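Local coordinates for protein TetR transcriptional regulator (PDB 3QBM) that probably binds DNA through an N-terminal helix-turn-helix domain and regulates transcription, at residues L74-F87 against T134-I148. Residues are numbered along the deposited sequence; the frame is centred on the assembly and turned at random. Where two conformers were deposited one is given.
Sequences LAGHKHTVDTIIAF and TIRTLVQTGIARGEI
E147, in the loop after helix 118-144, binds T80 in the first turn of helix 80-92, a polar clasp between two antiparallel helices of the TetR C-terminal domain. The short helical segments pass 9.5 Å apart at 159°. E147 OE1 takes two bonds: T80 N reaches it at 3.0 Å, nearly straight but from above the carboxylate plane, while T80 OG1 donates to it at 2.8 Å, almost in line with its C-O bond. That hydroxyl sits between the backbone N and carbonyl carbon of T80 (chi1 54°), close over G142, where any CB would clash with it. The carboxylate also lies flat on the H79 ring, the planes 8° apart and E147 CD 3.6 Å above the ring centre. H79 is the N-cap, its ND1 accepting from V81 N, while its NE2 bonds to A199 O. R145 NE secures the other oxygen, E147 OE2, in a salt bridge at 2.9 Å, from well above the carboxylate plane. Farther along, L138 slides past I84, whose CD1 meets I148 CD1, and I135 CD1 rests over the F87 ring, 3.8 Å above its plane. With an alanine at E147, T80 N, the T80 hydroxyl and R145 NE would probably lose their shared carboxylate, and a face of the H79 ring its cover. One buried carboxylate thus ties a helix start to the loop leaving its neighbour, its negative charge probably favoured by R145 and the N-terminal end of helix 80-92.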
loop_
_atom_site.group_PDB
_atom_site.type_symbol
_atom_site.label_atom_id
_atom_site.label_comp_id
_atom_site.label_asym_id
_atom_site.label_seq_id
_atom_site.Cartn_x
_atom_site.Cartn_y
_atom_site.Cartn_z
ATOM N N LEU A 74 10.748 15.518 -12.523
ATOM C CA LEU A 74 11.770 16.140 -11.681
ATOM C C LEU A 74 12.733 17.033 -12.444
ATOM O O LEU A 74 13.486 17.807 -11.836
ATOM C CB LEU A 74 12.542 15.088 -10.875
ATOM C CG LEU A 74 11.945 14.756 -9.496
ATOM C CD1 LEU A 74 10.488 14.447 -9.549
ATOM C CD2 LEU A 74 12.740 13.644 -8.825
ATOM N N ALA A 75 12.678 16.958 -13.764
ATOM C CA ALA A 75 13.629 17.668 -14.596
ATOM C C ALA A 75 13.392 19.169 -14.625
ATOM O O ALA A 75 12.257 19.646 -14.713
ATOM C CB ALA A 75 13.594 17.125 -16.021
ATOM N N GLY A 76 14.488 19.903 -14.468
ATOM C CA GLY A 76 14.509 21.328 -14.720
ATOM C C GLY A 76 14.152 22.312 -13.646
ATOM O O GLY A 76 13.929 23.454 -13.976
ATOM N N HIS A 77 14.050 21.886 -12.385
ATOM C CA HIS A 77 13.711 22.798 -11.299
ATOM C C HIS A 77 14.967 23.602 -10.870
ATOM O O HIS A 77 16.106 23.157 -11.027
ATOM C CB HIS A 77 13.066 22.051 -10.120
ATOM C CG HIS A 77 11.733 21.462 -10.458
ATOM N ND1 HIS A 77 10.567 22.191 -10.408
ATOM C CD2 HIS A 77 11.390 20.231 -10.896
ATOM C CE1 HIS A 77 9.558 21.427 -10.787
ATOM N NE2 HIS A 77 10.036 20.244 -11.115
ATOM N N LYS A 78 14.741 24.791 -10.347
ATOM C CA LYS A 78 15.832 25.718 -10.036
ATOM C C LYS A 78 16.243 25.695 -8.559
ATOM O O LYS A 78 17.202 26.376 -8.209
ATOM C CB LYS A 78 15.464 27.165 -10.446
ATOM C CG LYS A 78 14.236 27.756 -9.733
ATOM C CD LYS A 78 13.824 29.109 -10.302
ATOM C CE LYS A 78 12.496 29.584 -9.707
ATOM N NZ LYS A 78 11.984 30.809 -10.425
ATOM N N HIS A 79 15.522 24.919 -7.734
ATOM C CA HIS A 79 15.744 24.817 -6.279
ATOM C C HIS A 79 15.459 23.383 -5.873
ATOM O O HIS A 79 14.515 22.745 -6.392
ATOM C CB HIS A 79 14.787 25.759 -5.578
ATOM C CG HIS A 79 15.072 26.003 -4.139
ATOM N ND1 HIS A 79 14.778 25.082 -3.163
ATOM C CD2 HIS A 79 15.515 27.108 -3.498
ATOM C CE1 HIS A 79 15.060 25.593 -1.982
ATOM N NE2 HIS A 79 15.522 26.817 -2.160
ATOM N N THR A 80 16.290 22.851 -4.971
ATOM C CA THR A 80 16.205 21.450 -4.588
ATOM C C THR A 80 14.901 21.119 -3.878
ATOM O O THR A 80 14.419 19.996 -3.950
ATOM C CB THR A 80 17.379 20.996 -3.670
ATOM O OG1 THR A 80 17.461 21.855 -2.532
ATOM C CG2 THR A 80 18.738 20.960 -4.464
ATOM N N VAL A 81 14.337 22.089 -3.174
ATOM C CA VAL A 81 13.052 21.871 -2.546
ATOM C C VAL A 81 11.942 21.757 -3.596
ATOM O O VAL A 81 11.051 20.893 -3.471
ATOM C CB VAL A 81 12.790 22.904 -1.448
ATOM C CG1 VAL A 81 11.323 22.870 -0.916
ATOM C CG2 VAL A 81 13.792 22.658 -0.273
ATOM N N ASP A 82 12.010 22.589 -4.632
ATOM C CA ASP A 82 11.061 22.500 -5.747
ATOM C C ASP A 82 11.125 21.107 -6.341
ATOM O O ASP A 82 10.096 20.532 -6.671
ATOM C CB ASP A 82 11.337 23.550 -6.826
ATOM C CG ASP A 82 11.099 24.983 -6.346
ATOM O OD1 ASP A 82 10.557 25.193 -5.264
ATOM O OD2 ASP A 82 11.477 25.903 -7.066
ATOM N N THR A 83 12.333 20.571 -6.503
ATOM C CA THR A 83 12.509 19.245 -7.044
ATOM C C THR A 83 11.923 18.166 -6.141
ATOM O O THR A 83 11.244 17.235 -6.608
ATOM C CB THR A 83 14.009 18.924 -7.292
ATOM O OG1 THR A 83 14.622 20.035 -7.956
ATOM C CG2 THR A 83 14.107 17.656 -8.110
ATOM N N ILE A 84 12.109 18.313 -4.835
ATOM C CA ILE A 84 11.554 17.323 -3.910
ATOM C C ILE A 84 10.002 17.379 -3.926
ATOM O O ILE A 84 9.339 16.357 -3.939
ATOM C CB ILE A 84 12.108 17.473 -2.484
ATOM C CG1 ILE A 84 13.585 17.076 -2.472
ATOM C CG2 ILE A 84 11.380 16.522 -1.557
ATOM C CD1 ILE A 84 14.375 17.580 -1.232
ATOM N N ILE A 85 9.452 18.571 -3.965
ATOM C CA ILE A 85 7.994 18.728 -4.032
ATOM C C ILE A 85 7.445 18.186 -5.397
ATOM O O ILE A 85 6.362 17.643 -5.464
ATOM C CB ILE A 85 7.620 20.213 -3.745
ATOM C CG1 ILE A 85 7.936 20.560 -2.304
ATOM C CG2 ILE A 85 6.137 20.488 -4.077
ATOM C CD1 ILE A 85 7.609 21.979 -1.894
ATOM N N ALA A 86 8.233 18.266 -6.458
ATOM C CA ALA A 86 7.818 17.735 -7.763
ATOM C C ALA A 86 7.737 16.217 -7.688
ATOM O O ALA A 86 6.931 15.598 -8.382
ATOM C CB ALA A 86 8.779 18.183 -8.865
ATOM N N PHE A 87 8.570 15.606 -6.843
ATOM C CA PHE A 87 8.451 14.149 -6.575
ATOM C C PHE A 87 7.069 13.808 -5.976
ATOM O O PHE A 87 6.409 12.848 -6.412
ATOM C CB PHE A 87 9.591 13.715 -5.661
ATOM C CG PHE A 87 9.674 12.244 -5.417
ATOM C CD1 PHE A 87 8.950 11.658 -4.377
ATOM C CD2 PHE A 87 10.488 11.445 -6.197
ATOM C CE1 PHE A 87 9.031 10.284 -4.115
ATOM C CE2 PHE A 87 10.569 10.050 -5.936
ATOM C CZ PHE A 87 9.854 9.495 -4.902
ATOM N N THR A 134 17.562 9.162 -4.910
ATOM C CA THR A 134 17.148 10.441 -5.540
ATOM C C THR A 134 16.921 11.547 -4.530
ATOM O O THR A 134 17.457 12.652 -4.650
ATOM C CB THR A 134 15.879 10.238 -6.415
ATOM O OG1 THR A 134 16.277 9.460 -7.539
ATOM C CG2 THR A 134 15.295 11.588 -6.948
ATOM N N ILE A 135 16.134 11.229 -3.522
ATOM C CA ILE A 135 15.810 12.176 -2.473
ATOM C C ILE A 135 17.086 12.490 -1.637
ATOM O O ILE A 135 17.326 13.643 -1.315
ATOM C CB ILE A 135 14.572 11.653 -1.661
ATOM C CG1 ILE A 135 13.355 11.526 -2.591
ATOM C CG2 ILE A 135 14.246 12.567 -0.465
ATOM C CD1 ILE A 135 12.147 10.795 -1.996
ATOM N N ARG A 136 17.916 11.490 -1.317
ATOM C CA ARG A 136 19.143 11.760 -0.565
ATOM C C ARG A 136 20.072 12.710 -1.346
ATOM O O ARG A 136 20.670 13.616 -0.772
ATOM C CB ARG A 136 19.862 10.463 -0.188
ATOM C CG ARG A 136 19.126 9.633 0.870
ATOM C CD ARG A 136 19.989 8.491 1.426
ATOM N NE ARG A 136 20.569 7.650 0.384
ATOM C CZ ARG A 136 20.082 6.474 0.004
ATOM N NH1 ARG A 136 19.010 5.975 0.579
ATOM N NH2 ARG A 136 20.680 5.791 -0.943
ATOM N N THR A 137 20.180 12.492 -2.645
ATOM C CA THR A 137 21.056 13.334 -3.467
ATOM C C THR A 137 20.565 14.763 -3.459
ATOM O O THR A 137 21.345 15.680 -3.323
ATOM C CB THR A 137 21.156 12.788 -4.889
ATOM O OG1 THR A 137 21.700 11.466 -4.812
ATOM C CG2 THR A 137 22.081 13.622 -5.758
ATOM N N LEU A 138 19.256 14.945 -3.571
ATOM C CA LEU A 138 18.677 16.277 -3.528
ATOM C C LEU A 138 18.856 16.961 -2.183
ATOM O O LEU A 138 19.182 18.167 -2.114
ATOM C CB LEU A 138 17.216 16.204 -3.924
ATOM C CG LEU A 138 16.920 15.899 -5.388
ATOM C CD1 LEU A 138 15.451 15.482 -5.505
ATOM C CD2 LEU A 138 17.215 17.130 -6.310
ATOM N N VAL A 139 18.679 16.203 -1.103
ATOM C CA VAL A 139 18.861 16.775 0.197
ATOM C C VAL A 139 20.313 17.205 0.398
ATOM O O VAL A 139 20.545 18.313 0.819
ATOM C CB VAL A 139 18.381 15.824 1.319
ATOM C CG1 VAL A 139 18.885 16.335 2.698
ATOM C CG2 VAL A 139 16.832 15.659 1.237
ATOM N N GLN A 140 21.294 16.369 0.072
ATOM C CA GLN A 140 22.695 16.803 0.235
ATOM C C GLN A 140 23.022 17.968 -0.689
ATOM O O GLN A 140 23.757 18.875 -0.309
ATOM C CB GLN A 140 23.728 15.681 0.057
ATOM C CG GLN A 140 25.186 16.149 0.246
ATOM C CD GLN A 140 25.435 16.986 1.541
ATOM O OE1 GLN A 140 25.238 16.488 2.660
ATOM N NE2 GLN A 140 25.875 18.261 1.378
ATOM N N THR A 141 22.477 17.973 -1.905
ATOM C CA THR A 141 22.691 19.142 -2.781
ATOM C C THR A 141 22.144 20.429 -2.135
ATOM O O THR A 141 22.816 21.447 -2.073
ATOM C CB THR A 141 22.111 18.890 -4.202
ATOM O OG1 THR A 141 22.894 17.861 -4.825
ATOM C CG2 THR A 141 22.179 20.105 -5.062
ATOM N N GLY A 142 20.936 20.345 -1.596
ATOM C CA GLY A 142 20.269 21.475 -0.991
ATOM C C GLY A 142 21.005 21.964 0.212
ATOM O O GLY A 142 21.079 23.172 0.428
ATOM N N ILE A 143 21.559 21.027 1.004
ATOM C CA ILE A 143 22.342 21.408 2.172
ATOM C C ILE A 143 23.572 22.153 1.692
ATOM O O ILE A 143 23.863 23.214 2.214
ATOM C CB ILE A 143 22.720 20.213 3.093
ATOM C CG1 ILE A 143 21.479 19.669 3.776
ATOM C CG2 ILE A 143 23.783 20.621 4.154
ATOM C CD1 ILE A 143 21.640 18.305 4.511
ATOM N N ALA A 144 24.266 21.623 0.683
ATOM C CA ALA A 144 25.447 22.309 0.151
ATOM C C ALA A 144 25.109 23.711 -0.340
ATOM O O ALA A 144 25.904 24.596 -0.233
ATOM C CB ALA A 144 26.092 21.494 -0.972
ATOM N N ARG A 145 23.901 23.914 -0.871
ATOM C CA ARG A 145 23.518 25.211 -1.428
ATOM C C ARG A 145 22.913 26.168 -0.410
ATOM O O ARG A 145 22.579 27.288 -0.774
ATOM C CB ARG A 145 22.471 25.025 -2.538
ATOM C CG ARG A 145 23.040 24.364 -3.836
ATOM C CD ARG A 145 21.994 24.052 -4.874
ATOM N NE ARG A 145 21.451 25.273 -5.451
ATOM C CZ ARG A 145 22.007 25.942 -6.456
ATOM N NH1 ARG A 145 23.147 25.551 -7.002
ATOM N NH2 ARG A 145 21.428 27.038 -6.900
ATOM N N GLY A 146 22.725 25.731 0.835
ATOM C CA GLY A 146 22.032 26.557 1.816
ATOM C C GLY A 146 20.532 26.627 1.581
ATOM O O GLY A 146 19.857 27.517 2.093
ATOM N N GLU A 147 20.013 25.688 0.807
ATOM C CA GLU A 147 18.575 25.617 0.509
ATOM C C GLU A 147 17.837 24.720 1.486
ATOM O O GLU A 147 16.630 24.862 1.676
ATOM C CB GLU A 147 18.347 25.099 -0.908
ATOM C CG GLU A 147 18.880 26.008 -1.969
ATOM C CD GLU A 147 18.762 25.437 -3.355
ATOM O OE1 GLU A 147 18.481 24.268 -3.516
ATOM O OE2 GLU A 147 18.999 26.170 -4.297
ATOM N N ILE A 148 18.551 23.799 2.104
ATOM C CA ILE A 148 17.970 22.808 3.001
ATOM C C ILE A 148 18.741 22.825 4.325
ATOM O O ILE A 148 19.971 22.919 4.325
ATOM C CB ILE A 148 17.981 21.406 2.358
ATOM C CG1 ILE A 148 16.936 21.371 1.233
ATOM C CG2 ILE A 148 17.654 20.278 3.420
ATOM C CD1 ILE A 148 16.829 20.038 0.481
#